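Card1 endonuclease domain-containing protein (Vibrio cholerae, PDB 1XMX) is of unknown function but probably binds nucleic acid, its C-terminal part belonging to the Card1-like endonucleases of the PD-(D/E)XK clan. Local coordinates at residues 66-72 / 99-103; 75-80 / 107-113; 181-185 / 343-347; 304-310 / 337-343. One frame throughout, in Å; residues are numbered along the deposited sequence.

Contact 1: 66-72 / 99-103; sequences SNTSAIK and HRLLS
Residues 66-67 lead as a turn into the first turn of a helix (68-72), while 99-103 is a helical turn near the start of a second helix. The two short axes approach to 9.4 Å and cross at -48°, with Lys72 and Ser103 closest, CA to CA 5.3 Å. Asn67 (chi1 t) is the N-cap: its OD1 accepts from Ala70 N at 3.2 Å and, weakly, from Ser69 N at 3.0 Å. Across the gap the contact is purely van der Waals. Ser103 (m) turns its OG back onto His99 O (2.8 Å), leaving its CB 3.6 Å from Lys72 CG and 3.9 Å from Ile71 CG2. Ile71 (m, t) also places CD1 3.8 Å from Arg100 CG, and Thr68 CG2 meets the edge of the His99 ring, 3.8 Å from His99 CB. Beyond the two segments, Lys72 forms a salt bridge with Glu106 and Arg100 with Asp36. Helices 68-85 and 98-110 flank strand 88-92 in chain order, as neighbouring helices beside the Rossmann-like sheet of the N-terminal domain.

Contact 2: 75-80 / 107-113; sequences IRELAE and VFRSYHW
Ala79 lies at the apolar centre, where helix 68-85 packs on the end of helix 98-110 in the Rossmann-like N-terminal domain. Its CB is 3.7 Å from Val107 CG1, 3.4 Å from Tyr111 CE2 and 3.7 Å from Trp113 CZ3, so a methyl group lets three larger side chains close in. One turn earlier, Ile75 (m, t) sets CG2 3.9 Å from Val107 CG1 and 3.7 Å from Phe108 CZ. The backbones come nearest at Arg76 and Val107, CA to CA 6.0 Å, and the separation is 7.1 Å between the CA atoms of Ala79 and Phe108. Residues 75-80 are regular helix; 107-113 unwinds through a Schellman motif, in which His112 takes positive phi (63°) and Trp113 N reaches back weakly to Phe108 O at 3.3 Å. This reversal brings Trp113 (chi1 m) against the partner helix beside Tyr111 (chi1 m), with Trp113 CH2 3.3 Å from Ala79 O. That carbonyl also lies over a face of the Tyr111 ring. Phe108 in turn packs edge-to-face with Phe91 of strand 88-92. Toward solvent, Val107 CG1 lies over a face of the Arg76 guanidinium, whose NH2 donates a weak bond to Ser110 OG (3.3 Å); Ser110 OG itself donates to Val107 O at 2.7 Å. Outermost, Glu80 (t, p) curls back so that its OE1 accepts from Tyr111 OH at 2.8 Å.

Contact 3: 181-185 / 343-347; sequences ALELG and SFRPL
This is an interdomain contact, partly apolar and partly water-mediated, between the first turn of helix 181-201 and the loop that follows strand 338-343 of the endonuclease-like domain. Helix 181-201 opens a unit whose order of helices and three-stranded antiparallel sheet is consistent with a winged helix. Residues 181-185 form a loosely bonded helical turn, with Leu184 N to Ala181 O and Gly185 N to Leu182 O both weak at 3.4 Å; 343-347 is irregular after Ser343, whose OG donates to Arg345 O at 2.8 Å. CA atoms come within 6.6 Å at Ala181 and Phe344 and 7.3 Å at Gly185 and Arg345. Phe344 (t, chi2 71°) extends its ring along the turn, CE1 3.3 Å from Ala181 CB and CE2 4.1 Å from Gly185 CA, while packing edge-to-face with Trp253. Leu182 CD2 touches Pro346 CG at 4.3 Å, and Leu182 also rests on Pro365 and Asp366. Arg345 starts away from the helix but folds back (chi1 m, chi3 p), bringing NH2 to 3.6 Å from Gly185 CA. A CB on Gly185 would fall only 2.4 Å from Arg345 NH2, so the bare CA makes room for the guanidinium. One water ties the two backbones together: it donates to Ala181 O (2.7 Å) and Phe344 O (2.8 Å) and accepts from Arg345 NH2 at 2.9 Å.

Contact 4: 304-310 / 337-343; sequences LHIIECK and ARAMLVS
Six backbone hydrogen bonds join strands 304-310 and 338-343 as a parallel pair, the two strands of a beta-alpha-beta crossover through helix 321-333. Residue i of the first strand faces i+33 of the second, and the axes run 4.6 Å apart at -15°. Arg338 N donates to Leu304 O (2.8 Å), Ile306 N to Arg338 O (2.9 Å), Met340 N to Ile306 O (2.8 Å), Glu308 N to Met340 O (2.9 Å), Val342 N to Glu308 O (2.7 Å) and Lys310 N to Val342 O (2.8 Å). Glu308-Cys309-Lys310, with Asp295 on the adjoining strand accepting from Cys309 N, matches the D...ExK pattern of PD-(D/E)XK nucleases and probably marks the active site. Glu308 and Lys310 point to the same face as Ile306, Ala339 and Leu341, which helix 321-333 covers; Leu341 (t, p) sets CD1 3.9 Å from Glu308 CB and 3.8 Å from Lys310 CG. Ile307, Cys309, Met340 and Val342 take the opposite face, with Ile307 CG2 3.5 Å from Val342 CG2; helices 243-266 and 371-380 pack there. On that face His305 (m) bonds Lys303 O through ND1 and meets Trp378 edge-to-face. Arg338 CB lies 4.0 Å from the His305 ring centroid, over its face, and Arg338 NH2 donates to His305 NE2 at 3.0 Å.

The four contacts fall into two groups along an elongated chain. Contacts 1 and 2 share helices 68-85 and 98-110, with centres 13 Å apart and segments that alternate in sequence, so they are successive parts of one helix-helix interface in the N-terminal Rossmann-like domain. Contacts 3 and 4 come later, their centres 17 Å apart; contact 4 lies within the endonuclease-like domain, and contact 3 joins that domain to helix 181-201. Contact 4 is enclosed along the chain by contact 3, the two meeting at Ser343. A probable hydrogen bond from Phe344 N to Lys310 O joins them, so strand 338-343 runs from the likely catalytic sheet directly into the interdomain loop. Contacts 2 and 3 are farthest apart, with centres 60 Å from each other.

Contact 1: 66-72 / 99-103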
loop_
_atom_site.group_PDB
_atom_site.type_symbol
_atom_site.label_atom_id
_atom_site.label_comp_id
_atom_site.label_asym_id
_atom_site.label_seq_id
_atom_site.Cartn_x
_atom_site.Cartn_y
_atom_site.Cartn_z
ATOM N N SER A 66 32.143 -10.510 4.242
ATOM C CA SER A 66 32.067 -9.564 5.341
ATOM C C SER A 66 33.368 -8.782 5.559
ATOM O O SER A 66 33.367 -7.870 6.375
ATOM C CB SER A 66 31.742 -10.327 6.621
ATOM O OG SER A 66 32.728 -11.349 6.814
ATOM N N ASN A 67 34.456 -9.134 4.855
ATOM C CA ASN A 67 35.732 -8.374 4.895
ATOM C C ASN A 67 35.556 -6.919 4.455
ATOM O O ASN A 67 35.323 -6.633 3.272
ATOM C CB ASN A 67 36.860 -9.078 4.100
ATOM C CG ASN A 67 38.269 -8.420 4.287
ATOM O OD1 ASN A 67 38.411 -7.234 4.606
ATOM N ND2 ASN A 67 39.324 -9.224 4.056
ATOM N N THR A 68 35.688 -6.023 5.447
ATOM C CA THR A 68 35.409 -4.597 5.346
ATOM C C THR A 68 36.632 -3.801 4.822
ATOM O O THR A 68 36.458 -2.742 4.217
ATOM C CB THR A 68 34.834 -3.990 6.722
ATOM O OG1 THR A 68 35.807 -4.101 7.775
ATOM C CG2 THR A 68 33.452 -4.656 7.173
ATOM N N SER A 69 37.858 -4.313 4.992
ATOM C CA SER A 69 38.987 -3.654 4.321
ATOM C C SER A 69 38.942 -3.875 2.792
ATOM O O SER A 69 39.330 -3.003 2.041
ATOM C CB SER A 69 40.356 -3.960 4.969
ATOM O OG SER A 69 40.907 -5.195 4.548
ATOM N N ALA A 70 38.379 -4.997 2.341
ATOM C CA ALA A 70 38.076 -5.218 0.900
ATOM C C ALA A 70 36.886 -4.356 0.393
ATOM O O ALA A 70 36.930 -3.796 -0.704
ATOM C CB ALA A 70 37.830 -6.717 0.610
ATOM N N ILE A 71 35.818 -4.251 1.179
ATOM C CA ILE A 71 34.737 -3.295 0.835
ATOM C C ILE A 71 35.235 -1.832 0.750
ATOM O O ILE A 71 34.976 -1.133 -0.252
ATOM C CB ILE A 71 33.524 -3.411 1.815
ATOM C CG1 ILE A 71 32.974 -4.840 1.829
ATOM C CG2 ILE A 71 32.394 -2.383 1.451
ATOM C CD1 ILE A 71 31.912 -5.051 2.942
ATOM N N LYS A 72 35.943 -1.357 1.771
ATOM C CA LYS A 72 36.482 0.001 1.781
ATOM C C LYS A 72 37.420 0.245 0.612
ATOM O O LYS A 72 37.504 1.336 0.057
ATOM C CB LYS A 72 37.285 0.243 3.067
ATOM C CG LYS A 72 36.409 0.407 4.295
ATOM C CD LYS A 72 37.168 0.897 5.544
ATOM C CE LYS A 72 36.145 0.941 6.710
ATOM N NZ LYS A 72 36.701 1.257 8.082
ATOM N N HIS A 99 27.801 -3.204 8.232
ATOM C CA HIS A 99 29.193 -3.335 7.860
ATOM C C HIS A 99 29.514 -2.619 6.559
ATOM O O HIS A 99 30.492 -1.922 6.466
ATOM C CB HIS A 99 29.695 -4.809 7.865
ATOM C CG HIS A 99 29.183 -5.650 6.733
ATOM N ND1 HIS A 99 27.842 -5.751 6.411
ATOM C CD2 HIS A 99 29.829 -6.510 5.904
ATOM C CE1 HIS A 99 27.697 -6.583 5.394
ATOM N NE2 HIS A 99 28.883 -7.066 5.073
ATOM N N ARG A 100 28.697 -2.806 5.548
ATOM C CA ARG A 100 28.889 -2.094 4.286
ATOM C C ARG A 100 28.617 -0.596 4.512
ATOM O O ARG A 100 29.305 0.230 3.950
ATOM C CB ARG A 100 27.901 -2.655 3.228
ATOM C CG ARG A 100 28.195 -4.127 2.842
ATOM C CD ARG A 100 27.058 -4.823 2.125
ATOM N NE ARG A 100 27.413 -6.193 1.727
ATOM C CZ ARG A 100 26.539 -7.074 1.227
ATOM N NH1 ARG A 100 25.261 -6.749 1.121
ATOM N NH2 ARG A 100 26.920 -8.280 0.867
ATOM N N LEU A 101 27.559 -0.263 5.259
ATOM C CA LEU A 101 27.177 1.161 5.481
ATOM C C LEU A 101 28.295 1.959 6.077
ATOM O O LEU A 101 28.601 3.027 5.594
ATOM C CB LEU A 101 25.941 1.323 6.389
ATOM C CG LEU A 101 25.404 2.734 6.651
ATOM C CD1 LEU A 101 24.734 3.273 5.367
ATOM C CD2 LEU A 101 24.360 2.760 7.764
ATOM N N LEU A 102 28.899 1.426 7.144
ATOM C CA LEU A 102 29.949 2.119 7.843
ATOM C C LEU A 102 31.278 2.125 7.081
ATOM O O LEU A 102 32.076 3.021 7.280
ATOM C CB LEU A 102 30.149 1.563 9.250
ATOM C CG LEU A 102 28.913 1.733 10.125
ATOM C CD1 LEU A 102 29.228 1.240 11.497
ATOM C CD2 LEU A 102 28.555 3.196 10.148
ATOM N N SER A 103 31.500 1.157 6.198
ATOM C CA SER A 103 32.681 1.190 5.345
ATOM C C SER A 103 32.530 2.333 4.340
ATOM O O SER A 103 33.441 3.117 4.187
ATOM C CB SER A 103 32.844 -0.119 4.573
ATOM O OG SER A 103 32.967 -1.206 5.463
#

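Contact 2: 75-80 / 107-113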
loop_
_atom_site.group_PDB
_atom_site.type_symbol
_atom_site.label_atom_id
_atom_site.label_comp_id
_atom_site.label_asym_id
_atom_site.label_seq_id
_atom_site.Cartn_x
_atom_site.Cartn_y
_atom_site.Cartn_z
ATOM N N ILE A 75 35.242 0.635 -2.508
ATOM C CA ILE A 75 34.541 1.912 -2.495
ATOM C C ILE A 75 35.463 3.119 -2.663
ATOM O O ILE A 75 35.075 4.141 -3.235
ATOM C CB ILE A 75 33.624 2.044 -1.240
ATOM C CG1 ILE A 75 32.528 0.947 -1.286
ATOM C CG2 ILE A 75 33.020 3.486 -1.146
ATOM C CD1 ILE A 75 31.739 0.713 0.057
ATOM N N ARG A 76 36.673 3.016 -2.143
ATOM C CA ARG A 76 37.646 4.085 -2.312
ATOM C C ARG A 76 38.059 4.223 -3.787
ATOM O O ARG A 76 38.243 5.318 -4.266
ATOM C CB ARG A 76 38.852 3.826 -1.429
ATOM C CG ARG A 76 39.664 5.040 -1.180
ATOM C CD ARG A 76 40.594 4.811 0.010
ATOM N NE ARG A 76 39.962 5.150 1.302
ATOM C CZ ARG A 76 39.744 6.400 1.736
ATOM N NH1 ARG A 76 40.102 7.453 0.968
ATOM N NH2 ARG A 76 39.196 6.596 2.947
ATOM N N GLU A 77 38.188 3.105 -4.496
ATOM C CA GLU A 77 38.365 3.126 -5.950
ATOM C C GLU A 77 37.234 3.872 -6.671
ATOM O O GLU A 77 37.475 4.692 -7.523
ATOM C CB GLU A 77 38.461 1.696 -6.504
ATOM C CG GLU A 77 39.869 1.182 -6.530
ATOM C CD GLU A 77 40.013 -0.193 -7.208
ATOM O OE1 GLU A 77 39.456 -0.349 -8.342
ATOM O OE2 GLU A 77 40.712 -1.094 -6.608
ATOM N N LEU A 78 35.999 3.535 -6.339
ATOM C CA LEU A 78 34.856 4.288 -6.804
ATOM C C LEU A 78 34.969 5.772 -6.430
ATOM O O LEU A 78 34.778 6.647 -7.296
ATOM C CB LEU A 78 33.556 3.710 -6.228
ATOM C CG LEU A 78 32.309 4.538 -6.569
ATOM C CD1 LEU A 78 32.101 4.431 -8.070
ATOM C CD2 LEU A 78 31.086 3.997 -5.806
ATOM N N ALA A 79 35.297 6.076 -5.168
ATOM C CA ALA A 79 35.277 7.456 -4.716
ATOM C C ALA A 79 36.300 8.270 -5.527
ATOM O O ALA A 79 36.048 9.429 -5.895
ATOM C CB ALA A 79 35.579 7.536 -3.223
ATOM N N GLU A 80 37.446 7.645 -5.814
ATOM C CA GLU A 80 38.578 8.347 -6.394
ATOM C C GLU A 80 38.225 8.676 -7.870
ATOM O O GLU A 80 38.475 9.755 -8.347
ATOM C CB GLU A 80 39.863 7.510 -6.216
ATOM C CG GLU A 80 41.184 8.250 -6.313
ATOM C CD GLU A 80 41.605 9.129 -5.068
ATOM O OE1 GLU A 80 41.040 10.236 -4.843
ATOM O OE2 GLU A 80 42.580 8.748 -4.363
ATOM N N VAL A 107 34.762 6.112 3.877
ATOM C CA VAL A 107 35.327 6.547 2.612
ATOM C C VAL A 107 34.739 7.913 2.205
ATOM O O VAL A 107 35.462 8.882 1.958
ATOM C CB VAL A 107 35.098 5.502 1.472
ATOM C CG1 VAL A 107 35.649 6.046 0.172
ATOM C CG2 VAL A 107 35.760 4.158 1.828
ATOM N N PHE A 108 33.418 7.997 2.175
ATOM C CA PHE A 108 32.779 9.227 1.676
ATOM C C PHE A 108 33.009 10.433 2.611
ATOM O O PHE A 108 33.204 11.568 2.152
ATOM C CB PHE A 108 31.287 8.991 1.411
ATOM C CG PHE A 108 31.034 7.976 0.329
ATOM C CD1 PHE A 108 31.904 7.856 -0.741
ATOM C CD2 PHE A 108 29.915 7.185 0.342
ATOM C CE1 PHE A 108 31.648 6.924 -1.763
ATOM C CE2 PHE A 108 29.657 6.273 -0.674
ATOM C CZ PHE A 108 30.511 6.149 -1.724
ATOM N N ARG A 109 32.990 10.183 3.910
ATOM C CA ARG A 109 33.277 11.234 4.853
ATOM C C ARG A 109 34.711 11.827 4.651
ATOM O O ARG A 109 34.917 13.045 4.753
ATOM C CB ARG A 109 33.037 10.748 6.290
ATOM C CG ARG A 109 33.463 11.739 7.331
ATOM C CD ARG A 109 32.539 12.978 7.352
ATOM N NE ARG A 109 32.941 13.863 8.446
ATOM C CZ ARG A 109 33.972 14.690 8.398
ATOM N NH1 ARG A 109 34.718 14.782 7.306
ATOM N NH2 ARG A 109 34.265 15.404 9.452
ATOM N N SER A 110 35.679 10.995 4.294
ATOM C CA SER A 110 37.035 11.515 4.075
ATOM C C SER A 110 37.156 12.436 2.862
ATOM O O SER A 110 38.030 13.264 2.814
ATOM C CB SER A 110 38.084 10.409 3.985
ATOM O OG SER A 110 37.886 9.663 2.812
ATOM N N TYR A 111 36.259 12.274 1.900
ATOM C CA TYR A 111 36.133 13.146 0.748
ATOM C C TYR A 111 35.283 14.390 1.032
ATOM O O TYR A 111 35.066 15.206 0.140
ATOM C CB TYR A 111 35.522 12.345 -0.409
ATOM C CG TYR A 111 36.534 11.433 -1.081
ATOM C CD1 TYR A 111 37.342 11.919 -2.100
ATOM C CD2 TYR A 111 36.717 10.107 -0.661
ATOM C CE1 TYR A 111 38.283 11.121 -2.716
ATOM C CE2 TYR A 111 37.665 9.301 -1.267
ATOM C CZ TYR A 111 38.444 9.833 -2.308
ATOM O OH TYR A 111 39.402 9.087 -2.939
ATOM N N HIS A 112 34.773 14.541 2.249
ATOM C CA HIS A 112 33.940 15.710 2.559
ATOM C C HIS A 112 32.640 15.781 1.753
ATOM O O HIS A 112 32.102 16.866 1.529
ATOM C CB HIS A 112 34.733 17.005 2.348
ATOM C CG HIS A 112 35.936 17.090 3.218
ATOM N ND1 HIS A 112 35.948 16.572 4.495
ATOM C CD2 HIS A 112 37.184 17.567 2.987
ATOM C CE1 HIS A 112 37.150 16.746 5.026
ATOM N NE2 HIS A 112 37.917 17.349 4.133
ATOM N N TRP A 113 32.129 14.631 1.327
ATOM C CA TRP A 113 30.899 14.625 0.595
ATOM C C TRP A 113 29.784 14.570 1.612
ATOM O O TRP A 113 29.949 13.954 2.640
ATOM C CB TRP A 113 30.844 13.425 -0.337
ATOM C CG TRP A 113 31.712 13.617 -1.536
ATOM C CD1 TRP A 113 32.005 14.822 -2.183
ATOM C CD2 TRP A 113 32.435 12.603 -2.244
ATOM N NE1 TRP A 113 32.860 14.582 -3.247
ATOM C CE2 TRP A 113 33.111 13.227 -3.313
ATOM C CE3 TRP A 113 32.550 11.219 -2.099
ATOM C CZ2 TRP A 113 33.882 12.513 -4.208
ATOM C CZ3 TRP A 113 33.354 10.521 -2.992
ATOM C CH2 TRP A 113 34.002 11.171 -4.020
#

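Contact 3: 181-185 / 343-347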
loop_
_atom_site.group_PDB
_atom_site.type_symbol
_atom_site.label_atom_id
_atom_site.label_comp_id
_atom_site.label_asym_id
_atom_site.label_seq_id
_atom_site.Cartn_x
_atom_site.Cartn_y
_atom_site.Cartn_z
ATOM N N ALA A 181 -24.623 -1.216 10.718
ATOM C CA ALA A 181 -24.082 -2.535 10.339
ATOM C C ALA A 181 -24.630 -3.730 11.141
ATOM O O ALA A 181 -24.892 -4.805 10.582
ATOM C CB ALA A 181 -22.549 -2.529 10.375
ATOM N N LEU A 182 -24.746 -3.568 12.455
ATOM C CA LEU A 182 -25.247 -4.653 13.282
ATOM C C LEU A 182 -26.721 -4.885 12.972
ATOM O O LEU A 182 -27.148 -6.030 12.903
ATOM C CB LEU A 182 -25.019 -4.401 14.770
ATOM C CG LEU A 182 -23.581 -4.442 15.288
ATOM C CD1 LEU A 182 -23.641 -4.500 16.772
ATOM C CD2 LEU A 182 -22.857 -5.665 14.713
ATOM N N GLU A 183 -27.482 -3.805 12.749
ATOM C CA GLU A 183 -28.932 -3.920 12.400
ATOM C C GLU A 183 -29.151 -4.697 11.100
ATOM O O GLU A 183 -30.097 -5.441 10.957
ATOM C CB GLU A 183 -29.547 -2.520 12.253
ATOM C CG GLU A 183 -31.004 -2.502 11.719
ATOM C CD GLU A 183 -31.477 -1.099 11.237
ATOM O OE1 GLU A 183 -30.698 -0.123 11.103
ATOM O OE2 GLU A 183 -32.687 -0.991 10.976
ATOM N N LEU A 184 -28.227 -4.536 10.161
ATOM C CA LEU A 184 -28.388 -5.060 8.820
ATOM C C LEU A 184 -27.688 -6.379 8.609
ATOM O O LEU A 184 -27.852 -7.003 7.570
ATOM C CB LEU A 184 -27.887 -4.020 7.802
ATOM C CG LEU A 184 -28.774 -2.759 7.741
ATOM C CD1 LEU A 184 -28.294 -1.739 6.651
ATOM C CD2 LEU A 184 -30.172 -3.102 7.490
ATOM N N GLY A 185 -26.915 -6.804 9.600
ATOM C CA GLY A 185 -26.140 -8.040 9.551
ATOM C C GLY A 185 -26.754 -9.149 8.716
ATOM O O GLY A 185 -26.382 -9.332 7.567
ATOM N N SER A 343 -13.834 -4.865 9.077
ATOM C CA SER A 343 -14.724 -6.006 9.185
ATOM C C SER A 343 -16.142 -5.516 9.476
ATOM O O SER A 343 -16.351 -4.744 10.399
ATOM C CB SER A 343 -14.274 -6.942 10.313
ATOM O OG SER A 343 -15.095 -8.111 10.331
ATOM N N PHE A 344 -17.089 -5.949 8.644
ATOM C CA PHE A 344 -18.486 -5.653 8.801
ATOM C C PHE A 344 -19.089 -6.447 9.958
ATOM O O PHE A 344 -20.018 -5.956 10.641
ATOM C CB PHE A 344 -19.189 -5.962 7.477
ATOM C CG PHE A 344 -20.698 -5.787 7.508
ATOM C CD1 PHE A 344 -21.269 -4.515 7.587
ATOM C CD2 PHE A 344 -21.527 -6.876 7.415
ATOM C CE1 PHE A 344 -22.662 -4.346 7.604
ATOM C CE2 PHE A 344 -22.903 -6.712 7.431
ATOM C CZ PHE A 344 -23.471 -5.448 7.529
ATOM N N ARG A 345 -18.549 -7.644 10.216
ATOM C CA ARG A 345 -19.040 -8.487 11.272
ATOM C C ARG A 345 -18.177 -8.388 12.521
ATOM O O ARG A 345 -17.007 -8.102 12.430
ATOM C CB ARG A 345 -19.119 -9.945 10.778
ATOM C CG ARG A 345 -20.066 -10.191 9.535
ATOM C CD ARG A 345 -21.446 -10.768 9.927
ATOM N NE ARG A 345 -22.377 -9.771 10.508
ATOM C CZ ARG A 345 -23.042 -9.889 11.672
ATOM N NH1 ARG A 345 -22.930 -10.985 12.417
ATOM N NH2 ARG A 345 -23.830 -8.903 12.107
ATOM N N PRO A 346 -18.760 -8.664 13.703
ATOM C CA PRO A 346 -18.061 -8.565 14.994
ATOM C C PRO A 346 -16.761 -9.347 14.966
ATOM O O PRO A 346 -16.648 -10.327 14.266
ATOM C CB PRO A 346 -19.041 -9.205 15.985
ATOM C CG PRO A 346 -20.389 -9.078 15.313
ATOM C CD PRO A 346 -20.170 -9.065 13.846
ATOM N N LEU A 347 -15.764 -8.903 15.719
ATOM C CA LEU A 347 -14.506 -9.632 15.769
ATOM C C LEU A 347 -14.349 -10.339 17.119
ATOM O O LEU A 347 -14.486 -9.735 18.167
ATOM C CB LEU A 347 -13.346 -8.682 15.509
ATOM C CG LEU A 347 -13.666 -7.548 14.532
ATOM C CD1 LEU A 347 -13.788 -6.166 15.270
ATOM C CD2 LEU A 347 -12.636 -7.536 13.439
HETATM O O HOH W 1 -22.725 -6.444 10.918
#

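Contact 4: 304-310 / 337-343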
loop_
_atom_site.group_PDB
_atom_site.type_symbol
_atom_site.label_atom_id
_atom_site.label_comp_id
_atom_site.label_asym_id
_atom_site.label_seq_id
_atom_site.Cartn_x
_atom_site.Cartn_y
_atom_site.Cartn_z
ATOM N N LEU A 304 3.648 2.079 2.390
ATOM C CA LEU A 304 2.498 1.325 1.786
ATOM C C LEU A 304 1.509 0.990 2.876
ATOM O O LEU A 304 1.904 0.463 3.918
ATOM C CB LEU A 304 2.972 0.031 1.126
ATOM C CG LEU A 304 1.893 -0.771 0.384
ATOM C CD1 LEU A 304 1.443 -0.056 -0.941
ATOM C CD2 LEU A 304 2.358 -2.189 0.139
ATOM N N HIS A 305 0.244 1.368 2.671
ATOM C CA HIS A 305 -0.858 1.041 3.602
ATOM C C HIS A 305 -1.884 0.184 2.861
ATOM O O HIS A 305 -2.458 0.626 1.848
ATOM C CB HIS A 305 -1.592 2.287 4.050
ATOM C CG HIS A 305 -0.882 3.043 5.124
ATOM N ND1 HIS A 305 0.391 3.557 4.954
ATOM C CD2 HIS A 305 -1.240 3.331 6.392
ATOM C CE1 HIS A 305 0.770 4.155 6.070
ATOM N NE2 HIS A 305 -0.207 4.045 6.957
ATOM N N ILE A 306 -2.087 -1.031 3.362
ATOM C CA ILE A 306 -3.077 -1.955 2.792
ATOM C C ILE A 306 -4.288 -2.173 3.710
ATOM O O ILE A 306 -4.173 -2.472 4.921
ATOM C CB ILE A 306 -2.469 -3.362 2.544
ATOM C CG1 ILE A 306 -1.256 -3.287 1.641
ATOM C CG2 ILE A 306 -3.530 -4.327 1.838
ATOM C CD1 ILE A 306 -0.453 -4.613 1.776
ATOM N N ILE A 307 -5.458 -2.136 3.101
ATOM C CA ILE A 307 -6.681 -2.364 3.846
ATOM C C ILE A 307 -7.400 -3.564 3.225
ATOM O O ILE A 307 -7.706 -3.558 2.003
ATOM C CB ILE A 307 -7.582 -1.120 3.798
ATOM C CG1 ILE A 307 -6.820 0.094 4.315
ATOM C CG2 ILE A 307 -8.889 -1.365 4.644
ATOM C CD1 ILE A 307 -7.531 1.427 4.048
ATOM N N GLU A 308 -7.617 -4.590 4.054
ATOM C CA GLU A 308 -8.451 -5.708 3.671
ATOM C C GLU A 308 -9.838 -5.404 4.220
ATOM O O GLU A 308 -9.969 -5.046 5.405
ATOM C CB GLU A 308 -7.993 -6.999 4.343
ATOM C CG GLU A 308 -8.703 -8.234 3.759
ATOM C CD GLU A 308 -8.053 -9.537 4.161
ATOM O OE1 GLU A 308 -6.918 -9.496 4.682
ATOM O OE2 GLU A 308 -8.680 -10.616 3.971
ATOM N N CYS A 309 -10.849 -5.521 3.362
ATOM C CA CYS A 309 -12.266 -5.479 3.785
ATOM C C CYS A 309 -12.894 -6.894 3.841
ATOM O O CYS A 309 -12.773 -7.657 2.895
ATOM C CB CYS A 309 -13.066 -4.540 2.889
ATOM S SG CYS A 309 -12.287 -2.913 2.857
ATOM N N LYS A 310 -13.454 -7.256 4.990
ATOM C CA LYS A 310 -14.292 -8.442 5.109
ATOM C C LYS A 310 -15.748 -8.054 5.413
ATOM O O LYS A 310 -16.028 -7.179 6.249
ATOM C CB LYS A 310 -13.768 -9.415 6.164
ATOM C CG LYS A 310 -12.491 -10.159 5.726
ATOM C CD LYS A 310 -12.029 -11.137 6.803
ATOM C CE LYS A 310 -12.860 -12.405 6.864
ATOM N NZ LYS A 310 -13.248 -12.801 5.453
ATOM N N ALA A 337 5.752 -0.746 5.978
ATOM C CA ALA A 337 4.363 -0.925 5.506
ATOM C C ALA A 337 3.365 -1.183 6.661
ATOM O O ALA A 337 3.705 -1.702 7.744
ATOM C CB ALA A 337 4.249 -1.958 4.405
ATOM N N ARG A 338 2.136 -0.741 6.456
ATOM C CA ARG A 338 1.094 -0.878 7.490
ATOM C C ARG A 338 -0.158 -1.512 6.901
ATOM O O ARG A 338 -0.457 -1.331 5.735
ATOM C CB ARG A 338 0.761 0.474 8.086
ATOM C CG ARG A 338 1.754 0.762 9.185
ATOM C CD ARG A 338 2.020 2.206 9.590
ATOM N NE ARG A 338 0.950 3.167 9.368
ATOM C CZ ARG A 338 0.021 3.557 10.251
ATOM N NH1 ARG A 338 -0.087 3.046 11.487
ATOM N NH2 ARG A 338 -0.825 4.455 9.846
ATOM N N ALA A 339 -0.885 -2.253 7.720
ATOM C CA ALA A 339 -2.102 -2.889 7.238
ATOM C C ALA A 339 -3.248 -2.858 8.253
ATOM O O ALA A 339 -3.073 -2.942 9.467
ATOM C CB ALA A 339 -1.819 -4.359 6.728
ATOM N N MET A 340 -4.442 -2.786 7.694
ATOM C CA MET A 340 -5.656 -2.698 8.463
ATOM C C MET A 340 -6.676 -3.764 7.973
ATOM O O MET A 340 -6.760 -4.056 6.778
ATOM C CB MET A 340 -6.230 -1.326 8.179
ATOM C CG MET A 340 -7.654 -1.213 8.632
ATOM S SD MET A 340 -8.340 0.428 8.533
ATOM C CE MET A 340 -7.568 1.226 10.004
ATOM N N LEU A 341 -7.461 -4.319 8.885
ATOM C CA LEU A 341 -8.634 -5.120 8.448
ATOM C C LEU A 341 -9.901 -4.364 8.806
ATOM O O LEU A 341 -10.106 -4.009 9.962
ATOM C CB LEU A 341 -8.610 -6.517 9.079
ATOM C CG LEU A 341 -9.833 -7.414 8.955
ATOM C CD1 LEU A 341 -10.121 -7.725 7.490
ATOM C CD2 LEU A 341 -9.581 -8.721 9.764
ATOM N N VAL A 342 -10.733 -4.074 7.798
ATOM C CA VAL A 342 -12.056 -3.500 8.073
ATOM C C VAL A 342 -13.082 -4.653 8.000
ATOM O O VAL A 342 -13.155 -5.340 6.985
ATOM C CB VAL A 342 -12.404 -2.355 7.088
ATOM C CG1 VAL A 342 -13.856 -1.860 7.333
ATOM C CG2 VAL A 342 -11.321 -1.186 7.213
ATOM N N SER A 343 -13.834 -4.865 9.077
ATOM C CA SER A 343 -14.724 -6.006 9.185
ATOM C C SER A 343 -16.142 -5.516 9.476
ATOM O O SER A 343 -16.351 -4.744 10.399
ATOM C CB SER A 343 -14.274 -6.942 10.313
ATOM O OG SER A 343 -15.095 -8.111 10.331
#